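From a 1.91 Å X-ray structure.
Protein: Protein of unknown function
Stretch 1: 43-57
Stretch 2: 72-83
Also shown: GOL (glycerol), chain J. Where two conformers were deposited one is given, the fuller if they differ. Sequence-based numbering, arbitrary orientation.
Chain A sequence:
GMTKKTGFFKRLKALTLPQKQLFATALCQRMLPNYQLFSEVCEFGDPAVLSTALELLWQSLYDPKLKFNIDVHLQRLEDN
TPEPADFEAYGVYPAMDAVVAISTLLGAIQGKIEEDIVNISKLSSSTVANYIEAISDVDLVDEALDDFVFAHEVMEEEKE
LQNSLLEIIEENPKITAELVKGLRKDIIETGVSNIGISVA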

# COMPACT_ATOMS: atom_id res chain seq x y z
N GLU A 43 -14.76 18.04 -1.05
CA GLU A 43 -15.02 19.49 -1.17
C GLU A 43 -15.15 20.10 0.22
O GLU A 43 -16.16 20.71 0.55
N PHE A 44 -14.12 19.87 1.03
CA PHE A 44 -14.05 20.37 2.39
C PHE A 44 -12.69 20.99 2.67
O PHE A 44 -11.66 20.42 2.34
N GLY A 45 -12.69 22.16 3.30
CA GLY A 45 -11.52 22.70 3.97
C GLY A 45 -10.53 23.34 3.03
O GLY A 45 -10.72 23.38 1.82
N ASP A 46 -9.45 23.82 3.60
CA ASP A 46 -8.42 24.49 2.84
C ASP A 46 -7.03 23.97 3.21
O ASP A 46 -6.47 24.35 4.25
N PRO A 47 -6.45 23.11 2.36
CA PRO A 47 -5.11 22.52 2.63
C PRO A 47 -3.98 23.52 2.88
O PRO A 47 -3.02 23.18 3.59
N ALA A 48 -4.11 24.73 2.35
CA ALA A 48 -3.10 25.78 2.53
C ALA A 48 -2.95 26.19 4.00
O ALA A 48 -1.90 26.70 4.42
N VAL A 49 -4.00 25.99 4.79
CA VAL A 49 -3.92 26.26 6.23
C VAL A 49 -2.93 25.30 6.91
O VAL A 49 -2.13 25.72 7.78
N LEU A 50 -2.96 24.03 6.48
CA LEU A 50 -2.04 23.01 6.96
C LEU A 50 -0.64 23.24 6.40
O LEU A 50 0.32 23.15 7.14
N SER A 51 -0.52 23.56 5.10
CA SER A 51 0.82 23.76 4.55
C SER A 51 1.50 25.01 5.12
O SER A 51 2.71 25.01 5.29
N THR A 52 0.72 26.06 5.42
CA THR A 52 1.25 27.25 6.07
C THR A 52 1.76 26.93 7.47
O THR A 52 2.84 27.37 7.85
N ALA A 53 0.97 26.20 8.23
CA ALA A 53 1.41 25.73 9.52
C ALA A 53 2.69 24.89 9.39
O ALA A 53 3.65 25.07 10.15
N LEU A 54 2.73 24.01 8.41
CA LEU A 54 3.92 23.17 8.23
C LEU A 54 5.20 23.97 7.94
O LEU A 54 6.27 23.64 8.44
N GLU A 55 5.08 25.01 7.12
CA GLU A 55 6.20 25.80 6.72
C GLU A 55 6.75 26.56 7.93
O GLU A 55 7.95 26.66 8.10
N LEU A 56 5.85 27.05 8.78
CA LEU A 56 6.23 27.66 10.05
C LEU A 56 6.87 26.64 10.99
O LEU A 56 7.84 26.95 11.66
N LEU A 57 6.38 25.40 11.03
CA LEU A 57 7.05 24.38 11.84
C LEU A 57 8.46 24.08 11.31
O LEU A 57 9.41 23.93 12.10
N VAL A 72 -3.57 31.58 16.67
CA VAL A 72 -4.36 31.88 15.48
C VAL A 72 -4.28 30.72 14.49
O VAL A 72 -5.28 30.34 13.92
N HIS A 73 -3.11 30.12 14.35
CA HIS A 73 -3.01 28.90 13.54
C HIS A 73 -3.78 27.72 14.10
O HIS A 73 -4.40 26.98 13.34
N LEU A 74 -3.73 27.53 15.43
CA LEU A 74 -4.51 26.48 16.09
C LEU A 74 -6.00 26.68 15.82
O LEU A 74 -6.72 25.73 15.55
N GLN A 75 -6.46 27.92 15.86
CA GLN A 75 -7.86 28.18 15.56
C GLN A 75 -8.20 27.91 14.11
O GLN A 75 -9.26 27.35 13.81
N ARG A 76 -7.34 28.31 13.18
CA ARG A 76 -7.58 28.01 11.76
C ARG A 76 -7.53 26.52 11.48
O ARG A 76 -8.33 26.00 10.70
N LEU A 77 -6.59 25.84 12.12
CA LEU A 77 -6.54 24.39 12.00
C LEU A 77 -7.86 23.75 12.46
O LEU A 77 -8.41 22.89 11.76
N GLU A 78 -8.37 24.17 13.62
CA GLU A 78 -9.60 23.58 14.12
C GLU A 78 -10.76 23.87 13.16
O GLU A 78 -11.54 22.96 12.87
N ASP A 79 -10.84 25.10 12.63
CA ASP A 79 -11.88 25.45 11.66
C ASP A 79 -11.85 24.56 10.43
O ASP A 79 -12.86 24.32 9.80
N ASN A 80 -10.67 24.06 10.11
CA ASN A 80 -10.50 23.16 8.97
C ASN A 80 -10.41 21.66 9.30
O ASN A 80 -9.94 20.85 8.48
N THR A 81 -10.82 21.30 10.51
CA THR A 81 -10.79 19.91 10.93
C THR A 81 -12.21 19.38 10.69
O THR A 81 -13.17 19.90 11.25
N PRO A 82 -12.34 18.36 9.83
CA PRO A 82 -13.69 17.86 9.57
C PRO A 82 -14.28 16.97 10.70
O PRO A 82 -13.56 16.43 11.57
N GLU A 83 -15.60 16.85 10.66
CA GLU A 83 -16.37 16.02 11.57
C GLU A 83 -16.74 14.76 10.84
O GLU A 83 -17.39 14.84 9.81

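The two helices, 47-57 and 72-79, run roughly antiparallel (149° between their directions, axes 9.5 Å apart at closest), so walking forward along stretch 2 means moving back along stretch 1. His73 opens the contact. Its CA-to-CB bond points toward the partner helix, and with chi1 m the imidazole reaches Leu56, NE2 lying 3.2 Å from Leu56 CD1, while CE1 is 3.9 Å from Thr52 CG2. A histidine suits this partly exposed place because its ring offers carbon surface and a polar nitrogen together: ND1 lies 2.8 Å from the oxygen of water 1, which donates to Val49 O at 2.7 Å and so bridges the helices.

Arg76 also starts toward stretch 1, and its CB lies 3.9 Å from Val49 CG1, but the m, t, t chain leads the guanidinium away. Leu77 (m, t) leaves its backbone sideways, yet its branched end comes nearer and fills the apolar centre: CD2 is 4.0 Å from Val49 CG1 and 4.2 Å from Leu50 CG, and CD1 is 4.2 Å from Ala53 CB. The CA-to-CB bonds of Ala53 and Val49 (chi1 t) both point toward stretch 2.

Asn80, just past the helix, is the main polar link of the contact. With chi1 m, its ND2 donates to Arg76 O (2.8 Å), leaving OD1 to accept from Asp46 N (2.9 Å) and from glycerol O3 (2.9 Å); an amide supplies both donor and acceptor. Asp46 in turn caps its own helix, OD1 accepting from Ala48 N at 3.2 Å. Thr81 points away, its OG1 donating to Leu77 O (2.7 Å).

Pro82 finishes the contact with a rigid apolar ring: its CB sits over one face of Phe44 (chi1 t), 3.7 Å from Phe44 CE2, in a CH-pi contact. Glycerol covers the opposite face, its O1 accepting from Gly45 N at 2.9 Å.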

# COMPACT_ATOMS: atom_id res chain seq x y z
CB GLU A 43 -16.25 19.74 -2.04
CG GLU A 43 -16.15 19.06 -3.40
CD GLU A 43 -17.33 19.34 -4.32
OE1 GLU A 43 -18.37 18.66 -4.20
OE2 GLU A 43 -17.19 20.22 -5.19
CB PHE A 44 -14.31 19.28 3.43
CG PHE A 44 -14.20 19.79 4.85
CD1 PHE A 44 -15.29 20.34 5.49
CD2 PHE A 44 -12.96 19.80 5.50
CE1 PHE A 44 -15.16 20.87 6.76
CE2 PHE A 44 -12.82 20.34 6.77
CZ PHE A 44 -13.92 20.87 7.41
CB ASP A 46 -8.51 26.00 3.14
CG ASP A 46 -7.46 26.79 2.39
OD1 ASP A 46 -6.75 26.25 1.51
OD2 ASP A 46 -7.38 27.98 2.66
CB PRO A 47 -4.85 21.66 1.38
CG PRO A 47 -6.22 21.29 0.91
CD PRO A 47 -7.02 22.57 1.11
CB ALA A 48 -3.47 27.00 1.68
CB VAL A 49 -5.32 26.21 6.91
CG1 VAL A 49 -5.19 26.00 8.40
CG2 VAL A 49 -6.14 27.48 6.57
CB LEU A 50 -2.51 21.60 6.61
CG LEU A 50 -3.67 20.95 7.36
CD1 LEU A 50 -4.99 21.67 6.99
CD2 LEU A 50 -3.73 19.47 7.05
CB SER A 51 0.82 23.78 3.01
OG SER A 51 -0.01 24.80 2.50
CB THR A 52 0.20 28.39 6.21
OG1 THR A 52 -0.29 28.76 4.92
CG2 THR A 52 0.83 29.62 6.84
CB ALA A 53 0.27 24.93 10.24
CB LEU A 54 3.67 22.09 7.19
CG LEU A 54 2.84 20.87 7.64
CD1 LEU A 54 2.21 20.16 6.43
CD2 LEU A 54 3.66 19.89 8.53
CB GLU A 55 5.74 26.77 5.60
CG GLU A 55 6.82 27.83 5.20
CD GLU A 55 8.01 27.25 4.41
OE1 GLU A 55 7.77 26.72 3.30
OE2 GLU A 55 9.17 27.35 4.89
CB LEU A 56 5.01 28.36 10.68
CG LEU A 56 4.48 29.62 9.95
CD1 LEU A 56 3.13 30.10 10.53
CD2 LEU A 56 5.46 30.77 10.04
CB LEU A 57 6.23 23.07 11.91
CG LEU A 57 4.96 23.21 12.75
CD1 LEU A 57 3.92 22.15 12.36
CD2 LEU A 57 5.25 23.22 14.25
CB VAL A 72 -4.02 33.25 14.81
CG1 VAL A 72 -2.71 33.18 14.06
CG2 VAL A 72 -5.17 33.65 13.88
CB HIS A 73 -1.53 28.54 13.35
CG HIS A 73 -0.84 29.49 12.44
ND1 HIS A 73 -0.96 29.42 11.07
CD2 HIS A 73 -0.11 30.60 12.71
CE1 HIS A 73 -0.30 30.43 10.53
NE2 HIS A 73 0.22 31.16 11.50
CB LEU A 74 -4.26 26.45 17.61
CG LEU A 74 -2.90 25.92 18.07
CD1 LEU A 74 -2.76 26.08 19.60
CD2 LEU A 74 -2.71 24.46 17.63
CB GLN A 75 -8.25 29.62 15.95
CG GLN A 75 -9.72 29.88 15.81
CD GLN A 75 -10.53 28.98 16.71
OE1 GLN A 75 -10.36 29.01 17.93
NE2 GLN A 75 -11.39 28.14 16.12
CB ARG A 76 -6.57 28.72 10.86
CG ARG A 76 -6.80 30.22 10.77
CD ARG A 76 -6.27 30.79 9.47
NE ARG A 76 -6.35 32.26 9.48
CZ ARG A 76 -5.36 33.10 9.79
NH1 ARG A 76 -4.13 32.66 10.10
NH2 ARG A 76 -5.58 34.41 9.76
CB LEU A 77 -5.33 23.84 12.76
CG LEU A 77 -3.97 24.15 12.06
CD1 LEU A 77 -2.75 24.05 13.00
CD2 LEU A 77 -3.80 23.23 10.86
CB GLU A 78 -9.91 24.03 15.55
CG GLU A 78 -10.97 23.16 16.29
CD GLU A 78 -10.57 21.69 16.44
OE1 GLU A 78 -9.36 21.38 16.54
OE2 GLU A 78 -11.49 20.83 16.46
CB ASP A 79 -11.74 26.92 11.21
CG ASP A 79 -12.07 27.92 12.33
OD1 ASP A 79 -12.74 27.54 13.32
OD2 ASP A 79 -11.65 29.10 12.23
CB ASN A 80 -9.25 23.61 8.20
CG ASN A 80 -9.50 24.86 7.41
OD1 ASN A 80 -9.99 24.79 6.30
ND2 ASN A 80 -9.20 26.01 8.00
CB THR A 81 -10.42 19.77 12.38
OG1 THR A 81 -9.15 20.40 12.62
CG2 THR A 81 -10.34 18.24 12.77
CB PRO A 82 -13.52 17.06 8.27
CG PRO A 82 -12.12 16.52 8.37
CD PRO A 82 -11.32 17.61 9.07
CB GLU A 83 -17.66 16.70 11.97
CG GLU A 83 -17.49 17.86 12.94
CD GLU A 83 -17.07 17.43 14.34
OE1 GLU A 83 -17.13 16.22 14.68
OE2 GLU A 83 -16.67 18.32 15.11
C1 GOL J . -15.02 25.02 4.50
O1 GOL J . -15.07 23.81 3.78
C2 GOL J . -14.44 24.82 5.91
O2 GOL J . -15.50 24.57 6.82
C3 GOL J . -13.65 26.05 6.38
O3 GOL J . -12.45 26.26 5.64
O HOH W 1 -2.48 27.95 9.29